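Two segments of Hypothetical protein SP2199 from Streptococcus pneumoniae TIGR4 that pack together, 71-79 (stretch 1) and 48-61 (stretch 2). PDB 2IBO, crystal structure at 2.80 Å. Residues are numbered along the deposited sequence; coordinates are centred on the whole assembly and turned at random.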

# COMPACT_ATOMS: atom_id res chain seq x y z
N PHE A 71 12.99 1.84 0.45
CA PHE A 71 11.58 2.11 0.19
C PHE A 71 10.76 1.30 1.18
O PHE A 71 11.05 0.12 1.43
CB PHE A 71 11.17 1.72 -1.23
CG PHE A 71 9.71 1.96 -1.51
CD1 PHE A 71 8.76 1.01 -1.16
CD2 PHE A 71 9.28 3.18 -2.01
CE1 PHE A 71 7.41 1.27 -1.30
CE2 PHE A 71 7.93 3.45 -2.16
CZ PHE A 71 6.99 2.50 -1.80
N ALA A 72 9.72 1.91 1.73
CA ALA A 72 8.91 1.19 2.69
C ALA A 72 7.43 1.41 2.49
O ALA A 72 7.00 2.49 2.09
CB ALA A 72 9.31 1.61 4.12
N ASN A 73 6.65 0.37 2.77
CA ASN A 73 5.21 0.43 2.68
C ASN A 73 4.83 0.40 4.13
O ASN A 73 5.35 -0.43 4.87
CB ASN A 73 4.63 -0.83 2.02
CG ASN A 73 4.69 -0.79 0.50
OD1 ASN A 73 4.81 -1.84 -0.15
ND2 ASN A 73 4.58 0.40 -0.08
N VAL A 74 3.95 1.29 4.56
CA VAL A 74 3.53 1.28 5.94
C VAL A 74 2.02 1.40 5.99
O VAL A 74 1.43 2.12 5.19
CB VAL A 74 4.13 2.46 6.74
CG1 VAL A 74 3.75 2.33 8.21
CG2 VAL A 74 5.64 2.46 6.60
N LYS A 75 1.40 0.67 6.91
CA LYS A 75 -0.03 0.72 7.10
C LYS A 75 -0.22 1.20 8.52
O LYS A 75 0.42 0.69 9.45
CB LYS A 75 -0.67 -0.66 6.98
CG LYS A 75 -0.89 -1.12 5.58
CD LYS A 75 -1.33 -2.57 5.57
CE LYS A 75 -1.37 -3.12 4.16
NZ LYS A 75 -1.63 -4.58 4.19
N ILE A 76 -1.06 2.21 8.69
CA ILE A 76 -1.32 2.70 10.02
C ILE A 76 -2.81 2.58 10.26
O ILE A 76 -3.62 2.76 9.35
CB ILE A 76 -0.86 4.16 10.17
CG1 ILE A 76 0.59 4.27 9.67
CG2 ILE A 76 -1.02 4.60 11.63
CD1 ILE A 76 1.29 5.59 9.95
N ASN A 77 -3.16 2.23 11.49
CA ASN A 77 -4.56 2.10 11.87
C ASN A 77 -4.64 2.74 13.26
O ASN A 77 -4.07 2.22 14.22
CB ASN A 77 -4.95 0.61 11.91
CG ASN A 77 -6.41 0.39 12.27
OD1 ASN A 77 -7.25 1.26 12.05
ND2 ASN A 77 -6.71 -0.77 12.81
N VAL A 78 -5.32 3.88 13.34
CA VAL A 78 -5.46 4.62 14.60
C VAL A 78 -6.89 4.86 15.04
O VAL A 78 -7.81 4.90 14.22
CB VAL A 78 -4.77 6.01 14.53
CG1 VAL A 78 -3.28 5.85 14.59
CG2 VAL A 78 -5.19 6.76 13.23
N GLY A 79 -7.05 5.04 16.36
CA GLY A 79 -8.35 5.29 16.94
C GLY A 79 -8.88 4.07 17.67
O GLY A 79 -8.09 3.24 18.15
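Stretch 2 48-61: EFDELMRILKEALE

Stretch 2 is helical from Phe49 through Glu61, and the helix continues beyond. Glu48 is at the N-cap position. The helix lies on the strand formed by stretch 1 and runs nearly antiparallel to it. The angle between their N-to-C directions is 158°, and the axes come within 10.7 Å. In register, Ala72 faces Leu60, Val74 faces Leu56 and Val78 faces Phe49.

The strand alternates. Ala72, Val74, Ile76 and Val78 point toward the helix and form a row of apolar bumps. The helix meets this row with Leu60, Leu56, Met53 and Phe49.

At one end Ala72 CB lies 3.6 Å from Leu60 CD2. The backbones are 8.1 Å apart here, CA of Ala72 to CA of Leu60. Next, Val74 CG2 meets Leu56 CD1 at 3.9 Å. Ile76 fits against both Met53 and Phe49. Ile76 CD1 is 3.7 Å from CE of Met53, a selenomethionine whose CB points sideways but whose end comes nearer the strand. Ile76 CG2 is also 4.2 Å from Met53 CE. It lies at the edge of the Phe49 ring, near its plane, with Ile76 CG2 4.0 Å from Phe49 CE1. The tightest contact is Val78 CG1 to Phe49 CD1, 3.3 Å, with the methyl oblique to the ring. Thus the CD1 and CE1 side of Phe49 rests on Val78 and Ile76.

No hydrogen bond crosses between the stretches. The packing is apolar and buries 296 Å², both sides summed.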

# COMPACT_ATOMS: atom_id res chain seq x y z
N GLU A 48 0.72 1.93 21.57
CA GLU A 48 0.37 3.36 21.59
C GLU A 48 0.85 4.07 20.32
O GLU A 48 1.96 3.84 19.85
CB GLU A 48 1.00 4.04 22.81
CG GLU A 48 0.38 3.66 24.14
CD GLU A 48 -1.06 4.12 24.27
OE1 GLU A 48 -1.32 5.32 24.05
OE2 GLU A 48 -1.92 3.28 24.59
N PHE A 49 0.03 4.96 19.79
CA PHE A 49 0.39 5.67 18.58
C PHE A 49 1.77 6.30 18.68
O PHE A 49 2.61 6.12 17.79
CB PHE A 49 -0.65 6.73 18.23
CG PHE A 49 -0.42 7.38 16.89
CD1 PHE A 49 -0.27 6.60 15.75
CD2 PHE A 49 -0.34 8.76 16.77
CE1 PHE A 49 -0.03 7.17 14.52
CE2 PHE A 49 -0.10 9.35 15.53
CZ PHE A 49 0.05 8.55 14.40
N ASP A 50 1.99 7.04 19.77
CA ASP A 50 3.27 7.72 20.00
C ASP A 50 4.50 6.82 19.88
O ASP A 50 5.46 7.16 19.18
CB ASP A 50 3.27 8.41 21.37
CG ASP A 50 2.57 9.75 21.36
OD1 ASP A 50 2.38 10.33 22.45
OD2 ASP A 50 2.22 10.24 20.25
N GLU A 51 4.46 5.68 20.56
CA GLU A 51 5.58 4.74 20.52
C GLU A 51 5.79 4.12 19.13
O GLU A 51 6.92 3.95 18.68
CB GLU A 51 5.39 3.64 21.59
CG GLU A 51 4.42 2.51 21.22
CD GLU A 51 4.22 1.49 22.35
OE1 GLU A 51 3.46 1.78 23.30
OE2 GLU A 51 4.84 0.39 22.29
N LEU A 52 4.70 3.79 18.44
CA LEU A 52 4.82 3.20 17.12
C LEU A 52 5.43 4.19 16.15
O LEU A 52 6.30 3.82 15.36
CB LEU A 52 3.47 2.71 16.61
CG LEU A 52 2.76 1.60 17.40
CD1 LEU A 52 1.48 1.18 16.68
CD2 LEU A 52 3.68 0.41 17.57
N MSE A 53 5.01 5.45 16.19
CA MSE A 53 5.59 6.44 15.28
C MSE A 53 7.09 6.55 15.56
O MSE A 53 7.90 6.66 14.62
CB MSE A 53 4.92 7.80 15.44
CG MSE A 53 3.51 7.86 14.86
SE MSE A 53 3.39 7.24 12.99
CE MSE A 53 2.74 5.48 13.36
N ARG A 54 7.46 6.49 16.84
CA ARG A 54 8.85 6.56 17.23
C ARG A 54 9.60 5.33 16.70
O ARG A 54 10.66 5.45 16.10
CB ARG A 54 8.96 6.62 18.76
CG ARG A 54 10.35 6.90 19.27
CD ARG A 54 10.50 6.48 20.71
NE ARG A 54 10.70 5.04 20.84
CZ ARG A 54 9.92 4.24 21.58
NH1 ARG A 54 8.89 4.74 22.26
NH2 ARG A 54 10.19 2.94 21.63
N ILE A 55 9.03 4.15 16.93
CA ILE A 55 9.65 2.92 16.47
C ILE A 55 9.75 2.87 14.95
O ILE A 55 10.76 2.43 14.40
CB ILE A 55 8.88 1.68 17.00
CG1 ILE A 55 8.97 1.65 18.54
CG2 ILE A 55 9.44 0.40 16.41
CD1 ILE A 55 8.30 0.45 19.20
N LEU A 56 8.71 3.35 14.27
CA LEU A 56 8.70 3.37 12.80
C LEU A 56 9.88 4.20 12.30
O LEU A 56 10.63 3.75 11.43
CB LEU A 56 7.39 3.96 12.26
CG LEU A 56 7.26 4.19 10.74
CD1 LEU A 56 7.46 2.87 9.98
CD2 LEU A 56 5.90 4.77 10.42
N LYS A 57 10.02 5.41 12.85
CA LYS A 57 11.10 6.31 12.46
C LYS A 57 12.47 5.70 12.69
O LYS A 57 13.35 5.81 11.84
CB LYS A 57 10.99 7.62 13.22
CG LYS A 57 11.99 8.66 12.78
CD LYS A 57 11.77 9.96 13.53
CE LYS A 57 12.84 10.97 13.19
NZ LYS A 57 12.79 12.16 14.08
N GLU A 58 12.65 5.04 13.84
CA GLU A 58 13.93 4.41 14.14
C GLU A 58 14.17 3.23 13.19
O GLU A 58 15.26 3.07 12.65
CB GLU A 58 13.98 3.94 15.59
CG GLU A 58 15.09 4.58 16.42
CD GLU A 58 16.48 4.29 15.87
OE1 GLU A 58 17.46 4.88 16.38
OE2 GLU A 58 16.60 3.48 14.93
N ALA A 59 13.14 2.41 13.00
CA ALA A 59 13.25 1.26 12.12
C ALA A 59 13.76 1.71 10.76
O ALA A 59 14.66 1.10 10.18
CB ALA A 59 11.90 0.57 11.99
N LEU A 60 13.18 2.79 10.24
CA LEU A 60 13.59 3.29 8.94
C LEU A 60 15.01 3.85 8.94
O LEU A 60 15.75 3.66 7.98
CB LEU A 60 12.58 4.33 8.43
CG LEU A 60 11.29 3.72 7.87
CD1 LEU A 60 10.29 4.81 7.53
CD2 LEU A 60 11.61 2.90 6.64
N GLU A 61 15.40 4.52 10.03
CA GLU A 61 16.76 5.06 10.14
C GLU A 61 17.75 3.90 10.20
O GLU A 61 18.85 3.98 9.66
CB GLU A 61 16.89 5.95 11.38
CG GLU A 61 15.98 7.18 11.34
CD GLU A 61 16.08 8.05 12.58
OE1 GLU A 61 16.07 7.51 13.71
OE2 GLU A 61 16.16 9.29 12.42